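Local coordinates for protein apical membrane antigen 1 (Babesia divergens, PDB 4APM) that probably helps the parasite invade host cells as a surface antigen of the moving junction, present as a three-domain fragment, at residues 244-249 with 324-329; 398-403 with 418-423; 58-63 with 78-83; 46-51 with 206-211. One frame throughout, in Å; residues are numbered along the deposited sequence.

Interaction 1. Residues 244-249 with 324-329; sequences EFTRDA and GLCRVI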
# COMPACT_ATOMS: atom_id res chain seq x y z
N GLU A 244 -6.73 0.60 16.72
CA GLU A 244 -7.41 1.86 17.08
C GLU A 244 -8.66 2.05 16.27
O GLU A 244 -8.74 1.62 15.10
CB GLU A 244 -6.49 3.05 16.88
CG GLU A 244 -5.87 3.52 18.18
CD GLU A 244 -4.44 3.93 17.97
OE1 GLU A 244 -4.18 4.47 16.89
OE2 GLU A 244 -3.57 3.68 18.85
N PHE A 245 -9.66 2.66 16.90
CA PHE A 245 -10.87 3.06 16.20
C PHE A 245 -10.55 4.25 15.34
O PHE A 245 -9.89 5.17 15.82
CB PHE A 245 -11.99 3.38 17.20
CG PHE A 245 -12.57 2.14 17.85
CD1 PHE A 245 -13.51 1.37 17.19
CD2 PHE A 245 -12.12 1.72 19.10
CE1 PHE A 245 -14.02 0.22 17.77
CE2 PHE A 245 -12.62 0.56 19.69
CZ PHE A 245 -13.57 -0.19 19.03
N THR A 246 -10.95 4.20 14.06
CA THR A 246 -10.74 5.30 13.15
C THR A 246 -12.06 5.65 12.47
O THR A 246 -12.99 4.85 12.48
CB THR A 246 -9.64 4.99 12.08
OG1 THR A 246 -10.10 3.95 11.23
CG2 THR A 246 -8.31 4.54 12.73
N ARG A 247 -12.15 6.84 11.89
CA ARG A 247 -13.41 7.37 11.38
C ARG A 247 -13.75 6.81 10.00
O ARG A 247 -14.89 6.80 9.60
CB ARG A 247 -13.35 8.88 11.32
CG ARG A 247 -13.63 9.52 12.66
CD ARG A 247 -13.35 10.99 12.62
NE ARG A 247 -11.93 11.24 12.54
CZ ARG A 247 -11.41 12.45 12.49
NH1 ARG A 247 -12.21 13.50 12.53
NH2 ARG A 247 -10.09 12.60 12.38
N ASP A 248 -12.74 6.32 9.29
CA ASP A 248 -12.95 5.79 7.94
C ASP A 248 -11.73 4.99 7.50
O ASP A 248 -10.70 5.00 8.17
CB ASP A 248 -13.28 6.93 6.94
CG ASP A 248 -12.38 8.14 7.14
OD1 ASP A 248 -11.14 7.95 7.26
OD2 ASP A 248 -12.91 9.28 7.15
N ALA A 249 -11.87 4.24 6.40
CA ALA A 249 -10.75 3.51 5.79
C ALA A 249 -9.52 4.39 5.60
O ALA A 249 -8.40 4.00 5.94
CB ALA A 249 -11.18 2.85 4.48
N GLY A 324 -15.54 0.46 12.75
CA GLY A 324 -14.46 1.43 12.66
C GLY A 324 -13.16 0.96 13.28
O GLY A 324 -12.19 1.72 13.37
N LEU A 325 -13.09 -0.30 13.69
CA LEU A 325 -11.84 -0.75 14.28
C LEU A 325 -10.79 -1.00 13.19
O LEU A 325 -11.00 -1.80 12.27
CB LEU A 325 -12.03 -1.94 15.20
CG LEU A 325 -10.80 -2.39 15.99
CD1 LEU A 325 -10.39 -1.39 17.06
CD2 LEU A 325 -11.08 -3.73 16.64
N CYS A 326 -9.68 -0.29 13.30
CA CYS A 326 -8.55 -0.46 12.42
C CYS A 326 -7.50 -1.35 13.12
O CYS A 326 -6.95 -0.97 14.14
CB CYS A 326 -7.94 0.90 12.09
SG CYS A 326 -6.48 0.84 11.01
N ARG A 327 -7.25 -2.55 12.58
CA ARG A 327 -6.23 -3.42 13.16
C ARG A 327 -4.98 -3.44 12.28
O ARG A 327 -4.99 -4.03 11.21
CB ARG A 327 -6.76 -4.84 13.36
CG ARG A 327 -8.01 -4.94 14.23
CD ARG A 327 -8.23 -6.39 14.70
NE ARG A 327 -8.37 -7.33 13.58
CZ ARG A 327 -7.46 -8.25 13.22
NH1 ARG A 327 -6.32 -8.41 13.90
NH2 ARG A 327 -7.72 -9.05 12.19
N VAL A 328 -3.91 -2.79 12.71
CA VAL A 328 -2.69 -2.88 11.95
C VAL A 328 -1.82 -4.07 12.32
O VAL A 328 -1.79 -4.48 13.49
CB VAL A 328 -1.99 -1.51 11.66
CG1 VAL A 328 -2.76 -0.33 12.24
CG2 VAL A 328 -0.50 -1.52 11.96
N ILE A 329 -1.32 -4.75 11.30
CA ILE A 329 -0.61 -6.01 11.46
C ILE A 329 0.79 -5.98 10.85
O ILE A 329 1.09 -5.16 10.00
CB ILE A 329 -1.39 -7.21 10.87
CG1 ILE A 329 -1.62 -7.02 9.36
CG2 ILE A 329 -2.69 -7.44 11.66
CD1 ILE A 329 -2.21 -8.23 8.65
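E244 and C326 form an antiparallel hydrogen-bonded pair: E244 N lies 3.0 Å from C326 O, and C326 N lies 2.8 Å from E244 O. The adjoining pair, F245 with L325, is non-hydrogen-bonded, and its CA atoms stand 4.4 Å apart. One residue beyond the end of the strand, T246 N still donates to G324 O at 2.9 Å, nearly straight at 171°. The same carbonyl oxygen receives a CA-H contact from F245. G324 has a positive phi of 80°, a conformation that favours glycine.

Apolar contacts lie on the F245/L325 face and at the strand end. On that face, CD1 of L325 sits over the centre of the F245 ring, 3.8 Å from the centroid and 6° off the normal, as in a clear CH-pi contact. Just past the strand end, T246 CG2 meets C326 CB, on the E244/C326 face, at 3.7 Å.

Local polar bonds shape the exit from the strand. T246 OG1 makes a long bond to D248 O (3.3 Å), and D248 then serves as N-cap of helix 249-257 through OD1 and the backbone N of E251. R247 adds a salt bridge to E251.

C326 SG, anti to the backbone N, is bonded to C252 of that helix. A disulfide tying a helix to a strand of an antiparallel sheet is consistent with the PAN (apple-like) fold of this family.

Interaction 2. Residues 398-403 with 418-423; sequences SKYVHE and EKPSSW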
# COMPACT_ATOMS: atom_id res chain seq x y z
N SER A 398 -19.53 -26.32 14.25
CA SER A 398 -19.87 -27.26 15.28
C SER A 398 -21.14 -26.80 15.99
O SER A 398 -21.43 -27.24 17.10
CB SER A 398 -18.73 -27.35 16.29
OG SER A 398 -18.74 -26.22 17.15
N LYS A 399 -21.85 -25.86 15.37
CA LYS A 399 -23.10 -25.34 15.93
C LYS A 399 -24.04 -25.00 14.80
O LYS A 399 -24.28 -25.83 13.94
CB LYS A 399 -22.86 -24.13 16.84
CG LYS A 399 -21.81 -24.36 17.92
CD LYS A 399 -22.35 -24.10 19.31
CE LYS A 399 -21.70 -25.03 20.33
NZ LYS A 399 -22.11 -24.71 21.73
N TYR A 400 -24.55 -23.78 14.78
CA TYR A 400 -25.50 -23.36 13.75
C TYR A 400 -24.81 -22.70 12.56
O TYR A 400 -23.85 -21.96 12.73
CB TYR A 400 -26.54 -22.44 14.34
CG TYR A 400 -27.16 -23.02 15.59
CD1 TYR A 400 -26.55 -22.86 16.83
CD2 TYR A 400 -28.32 -23.78 15.53
CE1 TYR A 400 -27.10 -23.40 17.98
CE2 TYR A 400 -28.87 -24.34 16.67
CZ TYR A 400 -28.26 -24.13 17.89
OH TYR A 400 -28.82 -24.66 19.03
N VAL A 401 -25.28 -23.02 11.36
CA VAL A 401 -24.82 -22.34 10.15
C VAL A 401 -25.78 -21.23 9.80
O VAL A 401 -26.99 -21.43 9.82
CB VAL A 401 -24.69 -23.30 8.96
CG1 VAL A 401 -24.25 -22.54 7.72
CG2 VAL A 401 -23.70 -24.41 9.27
N HIS A 402 -25.25 -20.04 9.55
CA HIS A 402 -26.07 -18.92 9.11
C HIS A 402 -25.64 -18.50 7.74
O HIS A 402 -24.62 -18.94 7.24
CB HIS A 402 -25.93 -17.72 10.06
CG HIS A 402 -26.34 -18.00 11.48
ND1 HIS A 402 -27.31 -17.29 12.10
CD2 HIS A 402 -25.88 -18.94 12.40
CE1 HIS A 402 -27.47 -17.76 13.35
NE2 HIS A 402 -26.58 -18.76 13.54
N GLU A 403 -26.42 -17.61 7.16
CA GLU A 403 -26.10 -17.04 5.87
C GLU A 403 -26.01 -15.54 6.03
O GLU A 403 -26.80 -14.93 6.76
CB GLU A 403 -27.15 -17.40 4.84
CG GLU A 403 -26.93 -18.78 4.25
CD GLU A 403 -28.20 -19.41 3.72
OE1 GLU A 403 -28.89 -18.76 2.91
OE2 GLU A 403 -28.49 -20.57 4.11
N GLU A 418 -25.92 -18.89 18.18
CA GLU A 418 -27.33 -18.53 18.12
C GLU A 418 -28.06 -19.41 17.08
O GLU A 418 -27.47 -19.80 16.06
CB GLU A 418 -27.49 -17.03 17.82
CG GLU A 418 -28.88 -16.58 17.39
CD GLU A 418 -29.81 -16.28 18.56
OE1 GLU A 418 -29.78 -17.02 19.56
OE2 GLU A 418 -30.60 -15.31 18.46
N LYS A 419 -29.30 -19.77 17.36
CA LYS A 419 -30.15 -20.43 16.36
C LYS A 419 -30.67 -19.42 15.35
O LYS A 419 -31.12 -18.33 15.73
CB LYS A 419 -31.33 -21.14 17.03
CG LYS A 419 -30.95 -22.09 18.15
CD LYS A 419 -32.16 -22.46 18.99
CE LYS A 419 -31.75 -22.84 20.40
NZ LYS A 419 -32.41 -24.10 20.83
N PRO A 420 -30.64 -19.78 14.06
CA PRO A 420 -31.21 -18.92 13.02
C PRO A 420 -32.63 -18.49 13.38
O PRO A 420 -33.38 -19.25 13.98
CB PRO A 420 -31.22 -19.83 11.79
CG PRO A 420 -30.12 -20.81 12.03
CD PRO A 420 -30.10 -21.04 13.51
N SER A 421 -32.98 -17.25 13.04
CA SER A 421 -34.32 -16.73 13.29
C SER A 421 -35.32 -17.30 12.30
O SER A 421 -36.53 -17.17 12.47
CB SER A 421 -34.32 -15.20 13.20
OG SER A 421 -33.96 -14.78 11.89
N SER A 422 -34.81 -17.91 11.23
CA SER A 422 -35.64 -18.69 10.32
C SER A 422 -36.28 -19.85 11.08
O SER A 422 -37.49 -20.07 10.98
CB SER A 422 -34.81 -19.21 9.14
OG SER A 422 -33.74 -20.02 9.59
N TRP A 423 -35.48 -20.58 11.85
CA TRP A 423 -36.00 -21.59 12.77
C TRP A 423 -37.07 -21.01 13.65
O TRP A 423 -37.77 -21.74 14.34
CB TRP A 423 -34.87 -22.16 13.63
CG TRP A 423 -33.77 -22.81 12.83
CD1 TRP A 423 -33.45 -22.58 11.50
CD2 TRP A 423 -32.79 -23.80 13.30
NE1 TRP A 423 -32.38 -23.35 11.12
CE2 TRP A 423 -31.93 -24.10 12.15
CE3 TRP A 423 -32.54 -24.42 14.51
CZ2 TRP A 423 -30.89 -25.00 12.23
CZ3 TRP A 423 -31.47 -25.33 14.59
CH2 TRP A 423 -30.68 -25.62 13.47
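Y400 and H402, on the outer strand of the beta-hairpin 400-406/410-416, receive the C-terminal tail 418-423 as it turns back past the hairpin. CG of Y400 is anti to the carbonyl carbon (chi1 -50°), and beyond it the ring runs alongside the K419 side chain, both pointing the same way. K419 CA lies over one ring face, 4.0 Å from the centroid, while its CG comes to 3.4 Å from Y400 CZ. W423, the last modelled residue, meets a ring edge of Y400: the planes stand at 72°, an offset edge-to-face pair with the face of W423 toward the tyrosine. P420 CD lies over the five-membered ring of the W423 indole and approaches Y400 CD2 at 3.8 Å, so the proline touches both aromatics, which also meet directly.

H402 makes the polar link. It is also stacked on Y414 of the partner strand, which probably helps to fix its ring orientation. Both K419 and W423 touch a crystal neighbour, which may influence the tail. H402 NE2 donates to E418 O at 2.9 Å; the oxygen is in the imidazole plane, but the bond bends to 140° and the donor sits above the carbonyl plane.

Interaction 3. Residues 58-63 with 78-83; sequences INLGNN and RGLAFP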
# COMPACT_ATOMS: atom_id res chain seq x y z
N ILE A 58 4.37 14.35 0.56
CA ILE A 58 5.30 14.82 1.57
C ILE A 58 4.82 16.16 2.07
O ILE A 58 4.67 17.10 1.28
CB ILE A 58 6.73 14.94 0.99
CG1 ILE A 58 7.12 13.66 0.22
CG2 ILE A 58 7.71 15.26 2.11
CD1 ILE A 58 7.18 12.38 1.05
N ASN A 59 4.52 16.24 3.37
CA ASN A 59 4.16 17.51 4.03
C ASN A 59 5.40 18.39 4.29
O ASN A 59 6.39 17.93 4.87
CB ASN A 59 3.45 17.25 5.36
CG ASN A 59 2.08 16.63 5.20
OD1 ASN A 59 1.42 16.80 4.16
ND2 ASN A 59 1.63 15.90 6.23
N LEU A 60 5.35 19.65 3.87
CA LEU A 60 6.52 20.51 3.96
C LEU A 60 6.40 21.57 5.07
O LEU A 60 5.31 22.06 5.36
CB LEU A 60 6.82 21.16 2.61
CG LEU A 60 7.08 20.16 1.47
CD1 LEU A 60 7.45 20.90 0.19
CD2 LEU A 60 8.19 19.18 1.87
N GLY A 61 7.53 21.87 5.72
CA GLY A 61 7.59 22.91 6.75
C GLY A 61 7.03 24.26 6.32
O GLY A 61 6.35 24.92 7.11
N ASN A 62 7.27 24.65 5.08
CA ASN A 62 6.74 25.91 4.57
C ASN A 62 5.29 25.81 4.11
O ASN A 62 4.74 26.76 3.57
CB ASN A 62 7.63 26.48 3.45
CG ASN A 62 7.59 25.64 2.17
OD1 ASN A 62 6.84 24.67 2.08
ND2 ASN A 62 8.36 26.05 1.16
N ASN A 63 4.66 24.65 4.34
CA ASN A 63 3.28 24.41 3.90
C ASN A 63 3.00 24.49 2.39
O ASN A 63 1.85 24.50 1.97
CB ASN A 63 2.29 25.28 4.68
CG ASN A 63 1.91 24.67 6.02
OD1 ASN A 63 2.67 24.76 6.99
ND2 ASN A 63 0.76 23.99 6.07
N ARG A 78 8.10 27.00 -2.33
CA ARG A 78 8.99 25.97 -2.87
C ARG A 78 8.59 24.58 -2.41
O ARG A 78 8.44 24.32 -1.21
CB ARG A 78 10.44 26.26 -2.47
CG ARG A 78 10.90 27.62 -2.90
CD ARG A 78 12.39 27.82 -2.74
NE ARG A 78 12.75 29.02 -3.49
CZ ARG A 78 13.48 30.01 -3.02
NH1 ARG A 78 14.03 29.94 -1.81
NH2 ARG A 78 13.73 31.05 -3.79
N GLY A 79 8.43 23.69 -3.38
CA GLY A 79 8.17 22.29 -3.11
C GLY A 79 9.43 21.50 -3.37
O GLY A 79 10.53 22.01 -3.19
N LEU A 80 9.25 20.29 -3.89
CA LEU A 80 10.31 19.30 -4.03
C LEU A 80 10.54 18.98 -5.51
O LEU A 80 11.47 18.22 -5.86
CB LEU A 80 9.88 18.02 -3.33
CG LEU A 80 10.41 17.66 -1.94
CD1 LEU A 80 10.77 18.89 -1.14
CD2 LEU A 80 9.43 16.76 -1.20
N ALA A 81 9.65 19.50 -6.36
CA ALA A 81 9.65 19.17 -7.79
C ALA A 81 10.84 19.76 -8.52
O ALA A 81 11.35 20.83 -8.15
CB ALA A 81 8.35 19.66 -8.43
N PHE A 82 11.27 19.07 -9.58
CA PHE A 82 12.30 19.59 -10.47
C PHE A 82 12.16 21.08 -10.77
O PHE A 82 11.07 21.54 -11.14
CB PHE A 82 12.34 18.79 -11.76
CG PHE A 82 13.58 17.96 -11.91
CD1 PHE A 82 13.92 17.03 -10.93
CD2 PHE A 82 14.42 18.12 -13.01
CE1 PHE A 82 15.08 16.28 -11.05
CE2 PHE A 82 15.57 17.36 -13.13
CZ PHE A 82 15.89 16.44 -12.15
N PRO A 83 13.28 21.84 -10.68
CA PRO A 83 13.25 23.23 -11.17
C PRO A 83 12.95 23.31 -12.67
O PRO A 83 12.92 22.28 -13.37
CB PRO A 83 14.65 23.76 -10.86
CG PRO A 83 15.52 22.55 -10.79
CD PRO A 83 14.65 21.40 -10.35
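L60 and G79 face each other with CA atoms 7.5 Å apart, a spacing filled by side chains and not by main-chain pairing. Residues 58-60 end a strand, and a type I beta turn from L60 to N63 follows, closed by N63 N donating to L60 O. Residues 78-83 have no regular secondary structure.

The polar contact belongs to N62. Its CG lies between the backbone N and the carbonyl carbon (chi1 69°), and its amide ND2 donates to R78 O at 2.9 Å. That bond is straight (169°) and lies on a lone pair of the carbonyl, with the acceptor close to the plane of the amide. ND2 also reaches P75 O, while OD1 accepts from A64 N, and these bonds together leave the amide little freedom to rotate. The R78 side chain turns off to bond A72 O through NE.

Below this the packing is aliphatic. L60 CD1 rests on G79 CA at 3.7 Å, and L60 CD2 meets L80 CD1 at 4.0 Å. The other branch of L80, CD2, lies 3.9 Å from I58 CB, where the two side chains cross at about a right angle.

Strand 56-60 is paired with strand 191-195, whose M191 touches both I58 and L60. L80 makes backbone bonds to F66 and F163, so the loop links the 56-60/191-195 pair to the chain that follows strand 158-161 of the five-stranded sheet.

Interaction 4. Residues 46-51 with 206-211; sequences MPTGKC and SSRVDK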
# COMPACT_ATOMS: atom_id res chain seq x y z
N MET A 46 18.77 6.55 -2.59
CA MET A 46 17.64 6.81 -3.45
C MET A 46 16.56 5.73 -3.24
O MET A 46 16.86 4.64 -2.76
CB MET A 46 18.10 6.80 -4.91
CG MET A 46 18.51 5.42 -5.37
SD MET A 46 19.25 5.59 -6.98
CE MET A 46 18.98 3.96 -7.60
N PRO A 47 15.30 6.04 -3.61
CA PRO A 47 14.20 5.07 -3.63
C PRO A 47 14.44 4.01 -4.69
O PRO A 47 14.96 4.32 -5.77
CB PRO A 47 12.97 5.91 -4.00
CG PRO A 47 13.40 7.36 -3.91
CD PRO A 47 14.87 7.36 -4.14
N THR A 48 14.00 2.78 -4.42
CA THR A 48 14.18 1.69 -5.36
C THR A 48 13.00 0.74 -5.30
O THR A 48 13.03 -0.31 -5.90
CB THR A 48 15.47 0.88 -5.03
OG1 THR A 48 15.40 0.41 -3.69
CG2 THR A 48 16.70 1.74 -5.15
N GLY A 49 11.97 1.09 -4.54
CA GLY A 49 10.80 0.23 -4.42
C GLY A 49 10.08 -0.03 -5.73
O GLY A 49 10.01 0.85 -6.60
N LYS A 50 9.54 -1.25 -5.86
CA LYS A 50 9.00 -1.77 -7.11
C LYS A 50 7.48 -1.51 -7.32
O LYS A 50 6.96 -1.62 -8.45
CB LYS A 50 9.34 -3.25 -7.25
CG LYS A 50 10.82 -3.53 -7.54
CD LYS A 50 11.12 -5.02 -7.64
CE LYS A 50 10.64 -5.76 -6.39
NZ LYS A 50 11.26 -7.11 -6.15
N CYS A 51 6.79 -1.11 -6.25
CA CYS A 51 5.41 -0.68 -6.31
C CYS A 51 5.32 0.85 -6.16
O CYS A 51 6.01 1.44 -5.33
CB CYS A 51 4.63 -1.32 -5.19
SG CYS A 51 4.57 -3.12 -5.30
N SER A 206 9.65 5.05 -7.49
CA SER A 206 11.01 5.12 -7.92
C SER A 206 11.04 4.66 -9.36
O SER A 206 10.09 4.06 -9.84
CB SER A 206 11.86 4.18 -7.06
OG SER A 206 11.91 2.90 -7.65
N SER A 207 12.18 4.81 -10.01
CA SER A 207 12.31 4.43 -11.41
C SER A 207 12.30 2.91 -11.61
O SER A 207 12.32 2.43 -12.73
CB SER A 207 13.57 5.02 -11.99
OG SER A 207 14.70 4.38 -11.41
N ARG A 208 12.23 2.15 -10.52
CA ARG A 208 12.23 0.71 -10.63
C ARG A 208 10.85 0.09 -10.52
O ARG A 208 10.72 -1.11 -10.38
CB ARG A 208 13.19 0.12 -9.62
CG ARG A 208 14.60 0.43 -10.05
CD ARG A 208 15.63 0.13 -9.01
NE ARG A 208 16.84 0.83 -9.42
CZ ARG A 208 18.04 0.67 -8.86
NH1 ARG A 208 18.20 -0.18 -7.85
NH2 ARG A 208 19.07 1.35 -9.34
N VAL A 209 9.83 0.92 -10.60
CA VAL A 209 8.46 0.45 -10.56
C VAL A 209 8.22 -0.59 -11.65
O VAL A 209 8.55 -0.38 -12.82
CB VAL A 209 7.47 1.62 -10.62
CG1 VAL A 209 6.07 1.16 -11.09
CG2 VAL A 209 7.42 2.30 -9.24
N ASP A 210 7.81 -1.76 -11.19
CA ASP A 210 7.33 -2.85 -12.03
C ASP A 210 6.37 -2.34 -13.16
O ASP A 210 5.36 -1.68 -12.87
CB ASP A 210 6.62 -3.87 -11.10
CG ASP A 210 6.40 -5.22 -11.76
OD1 ASP A 210 6.51 -5.29 -13.01
OD2 ASP A 210 6.13 -6.21 -11.04
N LYS A 211 6.70 -2.63 -14.43
CA LYS A 211 5.79 -2.35 -15.54
C LYS A 211 4.43 -2.97 -15.26
O LYS A 211 3.38 -2.48 -15.73
CB LYS A 211 6.30 -2.93 -16.88
CG LYS A 211 7.80 -2.92 -17.13
CD LYS A 211 8.38 -1.52 -17.11
CE LYS A 211 8.71 -1.00 -18.49
NZ LYS A 211 9.50 0.26 -18.30
O HOH W 1 8.27 2.72 -5.84
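S206 donates from OG to G49 O at 3.0 Å, and the same hydroxyl accepts from R208 N, also at 3.0 Å and at 163°. The second bond defines an ST turn, set within a type I beta turn from S206 to V209. One hydroxyl therefore both holds its own turn and binds the facing loop. D210 N donates to K50 O at 2.9 Å, in the carbonyl plane and on a lone pair, with V209 CA adding a CA-H contact to that oxygen. A water bridges the two loops: it donates to G49 O and C51 O and accepts from S206 N, so G49 O is gripped by both the serine and the water.

Outside these bonds the loops are anchored separately. D210 OD2 accepts from N216 ND2, and K50 NZ bonds K23 O. C51 is joined by a disulfide to C217, which follows helix 213-216, so the covalent link reaches past the loop that carries S206.

Packing completes the contact. V209 CG2 lies 4.0 Å from both G49 O and C51 C. The R208 side chain, extended from CG to NE, runs alongside T48, and its guanidinium has one face covered by M46 CE and T48 CG2. A weak, long ion pair joins R208 NH2 to E37. T48 CG2 approaches that face at 3.6 Å from R208 NH1, and P47 CB meets S206 CB at 3.7 Å.

How the interactions relate
The four contacts are separate points along an elongated chain. Interactions 3 and 4 are the closest pair, with centres 21 Å apart and nearest atoms about 9 Å apart; both segments of interaction 3 fall in the long stretch of sequence between those of interaction 4. Interaction 1 lies about 30 Å from interaction 3 and 29 Å from interaction 4, centre to centre, and it shares its side of the chain with interaction 2, also 29 Å away. Interactions 2 and 3 are the most widely separated, at 57 Å between centres. None touches another, and all lie away from the calcium site of G120 and D122. Interactions 1 and 4 each hold one half of a disulfide.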